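Local coordinates for protein extracellular ligand-binding receptor (Desulfohalobium retbaense DSM 5692, PDB 5ERE) that binds ketoleucine in a periplasmic-binding-protein module and cytosine in a tandem PAS-like sensor module, and probably serves as an extracellular solute receptor in signalling, at residues 18-23 with 242-247; 182-187 with 191-196; 197-202 with 221-226; 331-336 with 555-560; 348-353 with 365-370. All coordinates share one frame; numbering follows the deposited sequence.

Contact 1: residues 18-23 with 242-247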
# COMPACT_ATOMS: atom_id res chain seq x y z
N ALA A 18 -12.06 -22.93 -7.10
CA ALA A 18 -11.52 -24.24 -6.84
C ALA A 18 -11.16 -24.95 -8.14
O ALA A 18 -10.09 -25.51 -8.21
CB ALA A 18 -12.48 -25.09 -6.05
N VAL A 19 -12.02 -24.92 -9.16
CA VAL A 19 -11.73 -25.58 -10.42
C VAL A 19 -10.59 -24.88 -11.16
O VAL A 19 -9.79 -25.54 -11.80
CB VAL A 19 -12.99 -25.65 -11.35
CG1 VAL A 19 -12.63 -26.09 -12.76
CG2 VAL A 19 -14.04 -26.60 -10.78
N GLU A 20 -10.54 -23.56 -11.05
CA GLU A 20 -9.46 -22.78 -11.61
C GLU A 20 -8.11 -23.22 -11.01
O GLU A 20 -7.12 -23.45 -11.72
CB GLU A 20 -9.71 -21.30 -11.35
CG GLU A 20 -8.60 -20.41 -11.92
CD GLU A 20 -8.95 -18.94 -11.90
OE1 GLU A 20 -9.83 -18.51 -12.69
OE2 GLU A 20 -8.34 -18.22 -11.10
N GLN A 21 -8.08 -23.34 -9.69
CA GLN A 21 -6.86 -23.71 -8.99
C GLN A 21 -6.43 -25.13 -9.39
O GLN A 21 -5.25 -25.37 -9.59
CB GLN A 21 -7.06 -23.60 -7.49
CG GLN A 21 -7.25 -22.19 -7.01
CD GLN A 21 -7.73 -22.10 -5.55
OE1 GLN A 21 -8.64 -22.82 -5.15
NE2 GLN A 21 -7.09 -21.27 -4.77
N GLN A 22 -7.39 -26.04 -9.49
CA GLN A 22 -7.14 -27.41 -9.91
C GLN A 22 -6.55 -27.46 -11.30
O GLN A 22 -5.56 -28.15 -11.52
CB GLN A 22 -8.42 -28.22 -9.87
CG GLN A 22 -8.37 -29.63 -10.44
CD GLN A 22 -9.76 -30.10 -10.85
OE1 GLN A 22 -10.46 -30.73 -10.07
NE2 GLN A 22 -10.19 -29.75 -12.08
N ARG A 23 -7.19 -26.76 -12.23
CA ARG A 23 -6.66 -26.60 -13.57
C ARG A 23 -5.23 -26.08 -13.62
O ARG A 23 -4.37 -26.62 -14.36
CB ARG A 23 -7.58 -25.65 -14.33
CG ARG A 23 -8.87 -26.30 -14.68
CD ARG A 23 -9.84 -25.31 -15.33
NE ARG A 23 -11.02 -25.98 -15.82
CZ ARG A 23 -12.08 -25.35 -16.33
NH1 ARG A 23 -12.10 -24.03 -16.39
NH2 ARG A 23 -13.11 -26.04 -16.76
N SER A 242 -1.54 -17.55 -21.41
CA SER A 242 -1.82 -18.11 -22.73
C SER A 242 -1.92 -19.62 -22.78
O SER A 242 -2.79 -20.15 -23.47
CB SER A 242 -0.75 -17.65 -23.71
OG SER A 242 -0.99 -18.19 -24.98
N ALA A 243 -1.02 -20.33 -22.10
CA ALA A 243 -1.16 -21.79 -22.01
C ALA A 243 -2.51 -22.23 -21.39
O ALA A 243 -3.14 -23.18 -21.84
CB ALA A 243 -0.02 -22.38 -21.19
N PHE A 244 -2.90 -21.56 -20.32
CA PHE A 244 -4.13 -21.89 -19.61
C PHE A 244 -5.35 -21.58 -20.50
O PHE A 244 -6.23 -22.42 -20.72
CB PHE A 244 -4.17 -21.13 -18.30
CG PHE A 244 -5.33 -21.46 -17.43
CD1 PHE A 244 -6.60 -20.97 -17.72
CD2 PHE A 244 -5.16 -22.24 -16.30
CE1 PHE A 244 -7.69 -21.26 -16.92
CE2 PHE A 244 -6.21 -22.52 -15.50
CZ PHE A 244 -7.50 -22.03 -15.79
N THR A 245 -5.31 -20.41 -21.11
CA THR A 245 -6.41 -19.97 -21.97
C THR A 245 -6.60 -20.89 -23.14
O THR A 245 -7.74 -21.23 -23.49
CB THR A 245 -6.12 -18.57 -22.47
OG1 THR A 245 -6.05 -17.70 -21.35
CG2 THR A 245 -7.20 -18.07 -23.43
N ASP A 246 -5.50 -21.32 -23.75
CA ASP A 246 -5.58 -22.18 -24.91
C ASP A 246 -6.13 -23.55 -24.56
O ASP A 246 -6.90 -24.14 -25.31
CB ASP A 246 -4.20 -22.35 -25.58
CG ASP A 246 -3.69 -21.06 -26.23
OD1 ASP A 246 -4.49 -20.17 -26.53
OD2 ASP A 246 -2.46 -20.95 -26.43
N ARG A 247 -5.69 -24.08 -23.43
CA ARG A 247 -6.12 -25.41 -23.04
C ARG A 247 -7.59 -25.42 -22.54
O ARG A 247 -8.38 -26.29 -22.89
CB ARG A 247 -5.21 -25.95 -21.94
CG ARG A 247 -5.54 -27.36 -21.54
CD ARG A 247 -4.61 -27.86 -20.49
NE ARG A 247 -4.65 -29.31 -20.48
CZ ARG A 247 -4.13 -30.06 -21.44
NH1 ARG A 247 -3.51 -29.48 -22.46
NH2 ARG A 247 -4.23 -31.39 -21.37

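Contact 2: residues 182-187 with 191-196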
# COMPACT_ATOMS: atom_id res chain seq x y z
N LEU A 182 -20.67 1.23 -1.64
CA LEU A 182 -20.96 -0.10 -1.13
C LEU A 182 -19.79 -1.05 -1.40
O LEU A 182 -19.57 -1.45 -2.53
CB LEU A 182 -22.22 -0.67 -1.78
CG LEU A 182 -22.64 -2.09 -1.38
CD1 LEU A 182 -22.73 -2.28 0.12
CD2 LEU A 182 -23.98 -2.47 -2.05
N VAL A 183 -19.09 -1.42 -0.33
CA VAL A 183 -17.99 -2.37 -0.39
C VAL A 183 -18.44 -3.82 -0.26
O VAL A 183 -18.95 -4.24 0.79
CB VAL A 183 -16.98 -2.06 0.71
CG1 VAL A 183 -15.97 -3.25 0.93
CG2 VAL A 183 -16.25 -0.78 0.36
N LEU A 184 -18.21 -4.59 -1.31
CA LEU A 184 -18.54 -6.01 -1.32
C LEU A 184 -17.35 -6.92 -1.05
O LEU A 184 -16.45 -7.02 -1.89
CB LEU A 184 -19.14 -6.36 -2.66
CG LEU A 184 -20.29 -5.42 -3.02
CD1 LEU A 184 -20.74 -5.77 -4.39
CD2 LEU A 184 -21.47 -5.52 -2.01
N ILE A 185 -17.31 -7.59 0.10
CA ILE A 185 -16.26 -8.59 0.32
C ILE A 185 -16.80 -9.91 -0.26
O ILE A 185 -17.38 -10.75 0.43
CB ILE A 185 -15.83 -8.71 1.80
CG1 ILE A 185 -15.55 -7.33 2.42
CG2 ILE A 185 -14.58 -9.57 1.90
CD1 ILE A 185 -14.61 -6.42 1.60
N SER A 186 -16.58 -10.04 -1.56
CA SER A 186 -17.23 -11.02 -2.40
C SER A 186 -16.28 -11.51 -3.50
O SER A 186 -15.43 -10.77 -4.01
CB SER A 186 -18.48 -10.44 -3.09
OG SER A 186 -19.30 -9.71 -2.21
N ALA A 187 -16.47 -12.75 -3.90
CA ALA A 187 -15.90 -13.23 -5.14
C ALA A 187 -16.99 -13.10 -6.23
O ALA A 187 -17.65 -12.06 -6.32
CB ALA A 187 -15.39 -14.68 -4.98
N ALA A 191 -21.80 -10.44 -8.72
CA ALA A 191 -22.63 -10.08 -9.88
C ALA A 191 -24.14 -10.13 -9.53
O ALA A 191 -24.93 -9.36 -10.05
CB ALA A 191 -22.34 -10.98 -11.05
N THR A 192 -24.51 -11.05 -8.64
CA THR A 192 -25.88 -11.14 -8.15
C THR A 192 -26.18 -10.07 -7.12
O THR A 192 -27.25 -9.42 -7.14
CB THR A 192 -26.14 -12.53 -7.55
OG1 THR A 192 -26.09 -13.50 -8.61
CG2 THR A 192 -27.52 -12.62 -6.86
N ILE A 193 -25.24 -9.87 -6.20
CA ILE A 193 -25.37 -8.81 -5.21
C ILE A 193 -25.57 -7.47 -5.93
O ILE A 193 -26.50 -6.75 -5.62
CB ILE A 193 -24.14 -8.75 -4.28
CG1 ILE A 193 -24.06 -10.04 -3.45
CG2 ILE A 193 -24.24 -7.59 -3.31
CD1 ILE A 193 -22.71 -10.22 -2.67
N ALA A 194 -24.72 -7.18 -6.92
CA ALA A 194 -24.82 -5.96 -7.72
C ALA A 194 -26.21 -5.78 -8.36
O ALA A 194 -26.76 -4.68 -8.33
CB ALA A 194 -23.77 -5.96 -8.81
N LYS A 195 -26.74 -6.85 -8.93
CA LYS A 195 -28.02 -6.82 -9.64
C LYS A 195 -29.12 -6.40 -8.70
O LYS A 195 -29.84 -5.43 -8.95
CB LYS A 195 -28.34 -8.19 -10.23
CG LYS A 195 -29.26 -8.16 -11.46
CD LYS A 195 -30.25 -9.31 -11.49
CE LYS A 195 -30.64 -9.65 -12.93
NZ LYS A 195 -31.72 -10.66 -13.02
N GLN A 196 -29.25 -7.16 -7.61
CA GLN A 196 -30.30 -6.96 -6.65
C GLN A 196 -30.20 -5.59 -6.00
O GLN A 196 -31.21 -4.92 -5.79
CB GLN A 196 -30.26 -8.07 -5.60
CG GLN A 196 -30.52 -9.46 -6.20
CD GLN A 196 -30.71 -10.54 -5.15
OE1 GLN A 196 -30.79 -10.27 -3.95
NE2 GLN A 196 -30.79 -11.79 -5.60

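Contact 3: residues 197-202 with 221-226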
# COMPACT_ATOMS: atom_id res chain seq x y z
N ALA A 197 -28.97 -5.15 -5.70
CA ALA A 197 -28.78 -3.83 -5.10
C ALA A 197 -29.25 -2.70 -6.04
O ALA A 197 -29.92 -1.77 -5.59
CB ALA A 197 -27.33 -3.63 -4.71
N ARG A 198 -28.91 -2.79 -7.32
CA ARG A 198 -29.34 -1.79 -8.28
C ARG A 198 -30.86 -1.85 -8.48
O ARG A 198 -31.51 -0.82 -8.63
CB ARG A 198 -28.61 -1.97 -9.62
CG ARG A 198 -27.10 -1.62 -9.57
CD ARG A 198 -26.89 -0.12 -9.67
NE ARG A 198 -25.48 0.27 -9.86
CZ ARG A 198 -24.71 0.82 -8.93
NH1 ARG A 198 -25.16 1.05 -7.70
NH2 ARG A 198 -23.47 1.16 -9.22
N GLN A 199 -31.42 -3.06 -8.44
CA GLN A 199 -32.86 -3.25 -8.60
C GLN A 199 -33.60 -2.81 -7.34
O GLN A 199 -34.79 -2.51 -7.38
CB GLN A 199 -33.18 -4.71 -8.94
CG GLN A 199 -32.95 -5.06 -10.44
CD GLN A 199 -33.15 -6.54 -10.75
OE1 GLN A 199 -33.26 -7.37 -9.85
NE2 GLN A 199 -33.18 -6.87 -12.04
N ALA A 200 -32.88 -2.78 -6.22
CA ALA A 200 -33.42 -2.32 -4.96
C ALA A 200 -33.28 -0.79 -4.79
O ALA A 200 -33.61 -0.24 -3.73
CB ALA A 200 -32.75 -3.05 -3.80
N GLY A 201 -32.79 -0.11 -5.83
CA GLY A 201 -32.69 1.34 -5.84
C GLY A 201 -31.37 1.91 -5.34
O GLY A 201 -31.18 3.13 -5.35
N ILE A 202 -30.46 1.05 -4.88
CA ILE A 202 -29.14 1.51 -4.42
C ILE A 202 -28.28 1.95 -5.60
O ILE A 202 -28.01 1.18 -6.53
CB ILE A 202 -28.41 0.41 -3.64
CG1 ILE A 202 -29.18 0.10 -2.36
CG2 ILE A 202 -26.98 0.85 -3.32
CD1 ILE A 202 -28.90 -1.28 -1.80
N SER A 221 -21.96 -6.68 -16.46
CA SER A 221 -21.57 -5.27 -16.54
C SER A 221 -22.77 -4.32 -16.62
O SER A 221 -22.64 -3.12 -16.36
CB SER A 221 -20.67 -5.03 -17.75
OG SER A 221 -21.18 -5.64 -18.91
N ALA A 222 -23.94 -4.85 -16.96
CA ALA A 222 -25.14 -4.04 -16.94
C ALA A 222 -25.32 -3.47 -15.54
O ALA A 222 -25.81 -2.35 -15.37
CB ALA A 222 -26.37 -4.86 -17.36
N PHE A 223 -24.89 -4.24 -14.54
CA PHE A 223 -25.04 -3.81 -13.14
C PHE A 223 -23.70 -3.46 -12.47
O PHE A 223 -23.67 -2.62 -11.56
CB PHE A 223 -25.74 -4.90 -12.35
CG PHE A 223 -27.08 -5.30 -12.92
CD1 PHE A 223 -28.21 -4.54 -12.67
CD2 PHE A 223 -27.20 -6.43 -13.72
CE1 PHE A 223 -29.45 -4.91 -13.20
CE2 PHE A 223 -28.43 -6.79 -14.26
CZ PHE A 223 -29.55 -6.04 -13.99
N THR A 224 -22.61 -4.08 -12.92
CA THR A 224 -21.32 -3.97 -12.24
C THR A 224 -20.40 -2.93 -12.88
O THR A 224 -19.34 -2.64 -12.35
CB THR A 224 -20.57 -5.33 -12.22
OG1 THR A 224 -20.40 -5.80 -13.55
CG2 THR A 224 -21.30 -6.39 -11.45
N ASN A 225 -20.80 -2.37 -14.02
CA ASN A 225 -19.95 -1.40 -14.74
C ASN A 225 -19.57 -0.21 -13.85
O ASN A 225 -20.44 0.39 -13.22
CB ASN A 225 -20.67 -0.93 -16.01
CG ASN A 225 -19.87 0.08 -16.82
OD1 ASN A 225 -18.92 -0.28 -17.52
ND2 ASN A 225 -20.27 1.34 -16.75
N GLY A 226 -18.28 0.09 -13.78
CA GLY A 226 -17.75 1.19 -12.98
C GLY A 226 -17.22 0.79 -11.60
O GLY A 226 -16.59 1.58 -10.92

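Contact 4: residues 331-336 with 555-560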
# COMPACT_ATOMS: atom_id res chain seq x y z
N GLN A 331 -2.89 13.30 -3.75
CA GLN A 331 -2.94 13.01 -2.32
C GLN A 331 -1.60 13.26 -1.63
O GLN A 331 -1.54 13.68 -0.49
CB GLN A 331 -3.39 11.56 -2.09
CG GLN A 331 -4.88 11.36 -2.39
CD GLN A 331 -5.32 9.91 -2.29
OE1 GLN A 331 -4.49 8.99 -2.20
NE2 GLN A 331 -6.63 9.69 -2.30
N THR A 332 -0.52 13.01 -2.36
CA THR A 332 0.81 13.23 -1.80
C THR A 332 1.12 14.72 -1.77
O THR A 332 1.61 15.22 -0.75
CB THR A 332 1.90 12.50 -2.62
OG1 THR A 332 1.54 11.12 -2.74
CG2 THR A 332 3.32 12.60 -1.99
N ALA A 333 0.85 15.42 -2.88
CA ALA A 333 0.98 16.88 -2.94
C ALA A 333 0.24 17.52 -1.78
O ALA A 333 0.72 18.48 -1.16
CB ALA A 333 0.44 17.44 -4.25
N GLN A 334 -0.96 17.01 -1.52
CA GLN A 334 -1.80 17.60 -0.48
C GLN A 334 -1.25 17.36 0.92
O GLN A 334 -1.31 18.25 1.77
CB GLN A 334 -3.22 17.04 -0.56
CG GLN A 334 -3.97 17.57 -1.75
CD GLN A 334 -5.32 16.91 -1.92
OE1 GLN A 334 -5.70 16.00 -1.18
NE2 GLN A 334 -6.05 17.37 -2.92
N GLU A 335 -0.73 16.16 1.18
CA GLU A 335 -0.19 15.94 2.50
C GLU A 335 1.01 16.86 2.71
O GLU A 335 1.14 17.47 3.77
CB GLU A 335 0.20 14.49 2.72
CG GLU A 335 0.80 14.26 4.10
CD GLU A 335 0.86 12.80 4.49
OE1 GLU A 335 0.60 11.96 3.62
OE2 GLU A 335 1.17 12.50 5.67
N LEU A 336 1.86 16.97 1.68
CA LEU A 336 3.03 17.84 1.76
C LEU A 336 2.65 19.31 1.94
O LEU A 336 3.26 20.01 2.74
CB LEU A 336 3.92 17.67 0.51
CG LEU A 336 4.69 16.34 0.45
CD1 LEU A 336 5.24 16.03 -0.95
CD2 LEU A 336 5.81 16.24 1.53
N TYR A 555 9.11 23.02 -5.30
CA TYR A 555 9.72 21.75 -5.70
C TYR A 555 8.76 21.02 -6.58
O TYR A 555 7.53 21.05 -6.37
CB TYR A 555 10.04 20.87 -4.47
CG TYR A 555 10.72 21.62 -3.39
CD1 TYR A 555 12.04 22.00 -3.49
CD2 TYR A 555 10.02 21.99 -2.26
CE1 TYR A 555 12.65 22.71 -2.48
CE2 TYR A 555 10.61 22.68 -1.27
CZ TYR A 555 11.92 23.05 -1.37
OH TYR A 555 12.48 23.76 -0.34
N ARG A 556 9.33 20.30 -7.54
CA ARG A 556 8.53 19.45 -8.40
C ARG A 556 8.40 18.08 -7.79
O ARG A 556 9.39 17.49 -7.35
CB ARG A 556 9.14 19.36 -9.81
CG ARG A 556 9.51 20.68 -10.41
CD ARG A 556 8.28 21.47 -10.93
NE ARG A 556 8.71 22.69 -11.62
CZ ARG A 556 8.43 23.94 -11.26
NH1 ARG A 556 7.68 24.20 -10.20
NH2 ARG A 556 8.90 24.96 -11.98
N LEU A 557 7.16 17.59 -7.81
CA LEU A 557 6.74 16.33 -7.25
C LEU A 557 6.25 15.51 -8.41
O LEU A 557 5.24 15.86 -9.04
CB LEU A 557 5.64 16.53 -6.20
CG LEU A 557 5.15 15.31 -5.42
CD1 LEU A 557 6.20 14.87 -4.37
CD2 LEU A 557 3.80 15.63 -4.75
N ALA A 558 6.97 14.43 -8.72
CA ALA A 558 6.69 13.63 -9.91
C ALA A 558 6.38 12.21 -9.53
O ALA A 558 7.03 11.62 -8.64
CB ALA A 558 7.84 13.67 -10.85
N LEU A 559 5.41 11.66 -10.23
CA LEU A 559 5.01 10.27 -10.12
C LEU A 559 5.21 9.58 -11.45
O LEU A 559 4.73 10.07 -12.46
CB LEU A 559 3.55 10.16 -9.69
CG LEU A 559 3.04 8.73 -9.47
CD1 LEU A 559 1.86 8.81 -8.49
CD2 LEU A 559 2.61 8.01 -10.75
N THR A 560 5.89 8.43 -11.42
CA THR A 560 6.06 7.59 -12.59
C THR A 560 5.49 6.19 -12.41
O THR A 560 5.43 5.64 -11.32
CB THR A 560 7.56 7.43 -12.97
OG1 THR A 560 8.28 6.94 -11.84
CG2 THR A 560 8.16 8.76 -13.39

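Contact 5: residues 348-353 with 365-370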
# COMPACT_ATOMS: atom_id res chain seq x y z
N ALA A 348 5.43 31.27 12.08
CA ALA A 348 4.93 32.64 12.08
C ALA A 348 4.48 33.03 13.49
O ALA A 348 4.79 34.12 13.97
CB ALA A 348 3.79 32.79 11.11
N ALA A 349 3.76 32.13 14.15
CA ALA A 349 3.35 32.35 15.54
C ALA A 349 4.56 32.52 16.44
O ALA A 349 4.55 33.37 17.33
CB ALA A 349 2.50 31.19 16.05
N ALA A 350 5.61 31.74 16.21
CA ALA A 350 6.77 31.82 17.09
C ALA A 350 7.47 33.15 16.90
O ALA A 350 7.99 33.74 17.86
CB ALA A 350 7.74 30.63 16.86
N ALA A 351 7.44 33.68 15.68
CA ALA A 351 8.10 34.96 15.44
C ALA A 351 7.34 36.06 16.17
O ALA A 351 7.95 36.99 16.68
CB ALA A 351 8.18 35.25 13.95
N GLU A 352 6.03 35.94 16.22
CA GLU A 352 5.19 36.93 16.87
C GLU A 352 5.59 36.98 18.33
O GLU A 352 5.81 38.04 18.88
CB GLU A 352 3.71 36.61 16.71
N GLN A 353 5.75 35.80 18.93
CA GLN A 353 6.12 35.70 20.34
C GLN A 353 7.54 36.21 20.62
O GLN A 353 7.79 36.83 21.65
CB GLN A 353 6.01 34.25 20.80
CG GLN A 353 4.61 33.68 20.82
CD GLN A 353 4.63 32.17 21.00
OE1 GLN A 353 5.25 31.65 21.92
NE2 GLN A 353 3.97 31.46 20.09
N SER A 365 14.28 30.52 24.49
CA SER A 365 14.45 29.07 24.48
C SER A 365 13.14 28.32 24.64
O SER A 365 12.97 27.27 24.02
CB SER A 365 15.41 28.66 25.59
OG SER A 365 16.74 29.01 25.22
N ALA A 366 12.22 28.85 25.45
CA ALA A 366 10.93 28.21 25.71
C ALA A 366 10.03 28.23 24.48
O ALA A 366 9.27 27.29 24.21
CB ALA A 366 10.21 28.92 26.88
N ILE A 367 10.07 29.34 23.76
CA ILE A 367 9.37 29.46 22.49
C ILE A 367 9.93 28.39 21.54
O ILE A 367 9.17 27.62 20.94
CB ILE A 367 9.51 30.88 21.95
CG1 ILE A 367 8.69 31.81 22.88
CG2 ILE A 367 9.04 31.00 20.51
CD1 ILE A 367 9.00 33.30 22.74
N LEU A 368 11.25 28.28 21.49
CA LEU A 368 11.91 27.30 20.63
C LEU A 368 11.57 25.87 21.00
O LEU A 368 11.27 25.05 20.13
CB LEU A 368 13.44 27.50 20.65
CG LEU A 368 14.00 28.70 19.85
CD1 LEU A 368 15.51 28.73 19.93
CD2 LEU A 368 13.55 28.71 18.37
N GLU A 369 11.56 25.56 22.31
CA GLU A 369 11.28 24.22 22.75
C GLU A 369 9.90 23.78 22.36
O GLU A 369 9.67 22.62 22.05
CB GLU A 369 11.45 24.13 24.27
CG GLU A 369 12.88 24.24 24.69
CD GLU A 369 13.62 22.97 24.50
OE1 GLU A 369 12.95 21.99 24.13
OE2 GLU A 369 14.84 22.91 24.79
N THR A 370 8.95 24.69 22.49
CA THR A 370 7.55 24.43 22.11
C THR A 370 7.44 24.29 20.55
O THR A 370 6.83 23.37 20.04
CB THR A 370 6.65 25.57 22.62
OG1 THR A 370 6.66 25.58 24.05
CG2 THR A 370 5.21 25.44 22.13

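Contact 1: residues 18-23 with 242-247
F244 reaches across from helix 239-248 to meet R23 and E20 on helix 15-32, joining two helices of the periplasmic-binding-protein fold that lie more than two hundred residues apart in sequence. F244 gives up the most surface, and its ring does all the touching on its side. CG stands anti to the backbone N (chi1 -176°), which carries the ring off its own helix and sends CE2 and CZ to the neighbouring one. CE2 of F244 lies 3.6 Å from CB of R23, an approach oblique to the ring. The arginine is extended from CG to NE and crosses the phenylalanine at about a right angle, its CD coming to 4.1 Å from CZ of F244. The guanidinium and ring planes are 64° apart, and it is the aliphatic part of the arginine, not its charged end, that packs against the aromatic group. CG1 of V19, one turn earlier, lies over one face of that guanidinium, offset toward its rim.

E20 contributes backbone and methylene. Its polar end is directed elsewhere: the carboxylate forms a salt bridge with R214 and accepts hydrogen bonds from the backbone N atoms of G253 and G256, so the buried charge has several partners. L27, P252 and Y248 also pack about F244. On the E20 side, the carbonyl O sits at the edge of the F244 ring, near its plane, 4.0 Å from CE2, while CG of E20 is 4.3 Å from CZ of F244.

Contact 2: residues 182-187 with 191-196
With CG1 beside the backbone N and anti to the carbonyl carbon (chi1 -64°), I193 is left with CG2 anti to its backbone N, and the two branches part to serve different neighbours. CG2 goes to L184 and CD1, at the end of the other branch, to S186. The leucine has its CG beside the backbone N (chi1 -52°), which presents both methyls to the helix: CD2 of L184 lies 3.7 Å from CG2 of I193, and CD1 of L184 is a little farther from the same methyl at 4.1 Å. The two side chains run alongside each other in opposite directions, so the touching is lateral.

Strand 181-185 and helix 190-199 are the first two elements of a beta-alpha-beta unit completed by strand 205-208, and the contact is where the crossover helix lies against the strand that precedes it. Within the parallel part of the sheet, strand 181-185 is bonded to strands 129-134 and 205-208. L132 of the former touches both L184 and I193, extending the apolar patch. At the end of the strand I185 centres an inverse gamma turn, and the next residue, S186, points toward the helix.

OG of S186 comes within 3.5 Å of CD1 of I193, a polar atom packed against a methyl. This buried hydroxyl is satisfied from outside the pair, through a hydrogen bond with OH of Y160.

Contact 3: residues 197-202 with 221-226
F223 lies beside the last turn of helix 190-199, where R198 and Q199 meet it. CB of R198 stands at the edge of the phenylalanine ring, near its plane, 4.0 Å from CD1 of F223. Q199 approaches the far end of the same ring obliquely, its NE2 lying 4.2 Å from CZ of F223. The arginine also passes the phenylalanine backbone: NE of R198 is 3.8 Å from O of F223, a loose polar proximity.

A bend at chi2 (-81°) turns the arginine chain back toward the loop that follows its own helix. There NH1 of R198 donates to O of I202 at 3.1 Å, with an N-H...O angle of 153°. The carbonyl oxygen lies in the guanidinium plane, whereas the donor sits above the carbonyl plane. NH1 is also bonded to O of A204, so two backbone oxygens fix the guanidinium while CB, at the root of the side chain, packs at the ring edge.

Farther out, G201 has positive phi, and the bonds from N of I202 to O of A197 and from N of G201 to O of R198 close the helix. This is a Schellman motif, here ending the crossover helix of a beta-alpha-beta unit.

Contact 4: residues 331-336 with 555-560
Apolar packing makes this contact, and L557 supplies the whole of the strand's share. Its CG is anti to the backbone N (chi1 -175°), which holds the isobutyl group out toward the helix. CD1 of L557 meets CD1 of L336 at 3.7 Å, the two leucines reaching toward each other tip to tip. CD2 is directed mainly at A333 and T332, lying 3.8 Å from CB of A333 and 4.1 Å from CG2 of T332, whose side chain it meets at a slant. The small alanine also lets the methyl come down to the helix backbone, with CD2 of L557 only 3.5 Å from N of A333.

Helix 324-357 is the long helix that runs along both sensor modules of this tandem PAS-like protein. Here it covers one side of the five-stranded antiparallel sheet in which strand 553-561 lies between strands 476-480 and 541-550. The axes of the short segments approach to 9.8 Å and run roughly antiparallel, with 150° between their N-to-C directions. From the flanking strands I477 touches T332 and L557, I548 touches L336, and T546 touches A333.

Two polar groups of the helix find their partners away from L557. OG1 of T332 is hydrogen-bonded to O of L328 one turn back on the same helix, while CG2, anti to the backbone N, is the branch presented to L557. The carboxylate of E335 forms salt bridges with K469 and R468 of helix 461-470.

Contact 5: residues 348-353 with 365-370
I367 lies over Q353 and A350, burying more surface here than either of them. Its CG2, anti to the backbone N, meets CB of A350 at 3.9 Å, while the CG1 branch, beside that N (chi1 -69°), runs to the glutamine. CD1 of I367 lies 3.7 Å from CB of Q353, and CG1 of I367 is 3.6 Å from OE1 of Q353. The two side chains slide past each other in opposite directions, so the glutamine, extended beyond CG, lies along the isoleucine with its amide oxygen beside CG1.

The backbones come closest at A350 and I367, whose CA atoms are 6.4 Å apart; a methyl-only side chain at this point admits such a short spacing. L354 and T357, farther along helix 324-357, also touch I367. A351 and L368 both touch V453 of the sheet in the cytosine-binding sensor domain, so the long helix and helix 362-374 pack side by side against it.

The pairing across the helices is therefore dispersive, the glutamine contributing CB and an amide oxygen set against a CH2.

Contacts 1, 2 and 3 belong to the ketoleucine-binding module, with contact 2 and contact 3 nested in the long chain loop that contact 1 closes. Contacts 2 and 3 share helix 190-199 and touch, CB of A194 lying 3.6 Å from CG2 of T224. None of the three lines the pocket itself, but the side chains of E20 and S186 come to about 10 Å and 8 Å from the bound ketoleucine. Contacts 4 and 5 share helix 324-357, their centres 29 Å apart; the side chain of A350 is about 14 Å from the bound cytosine. Contacts 1 and 5 lie farthest apart, with centres 66 Å from each other.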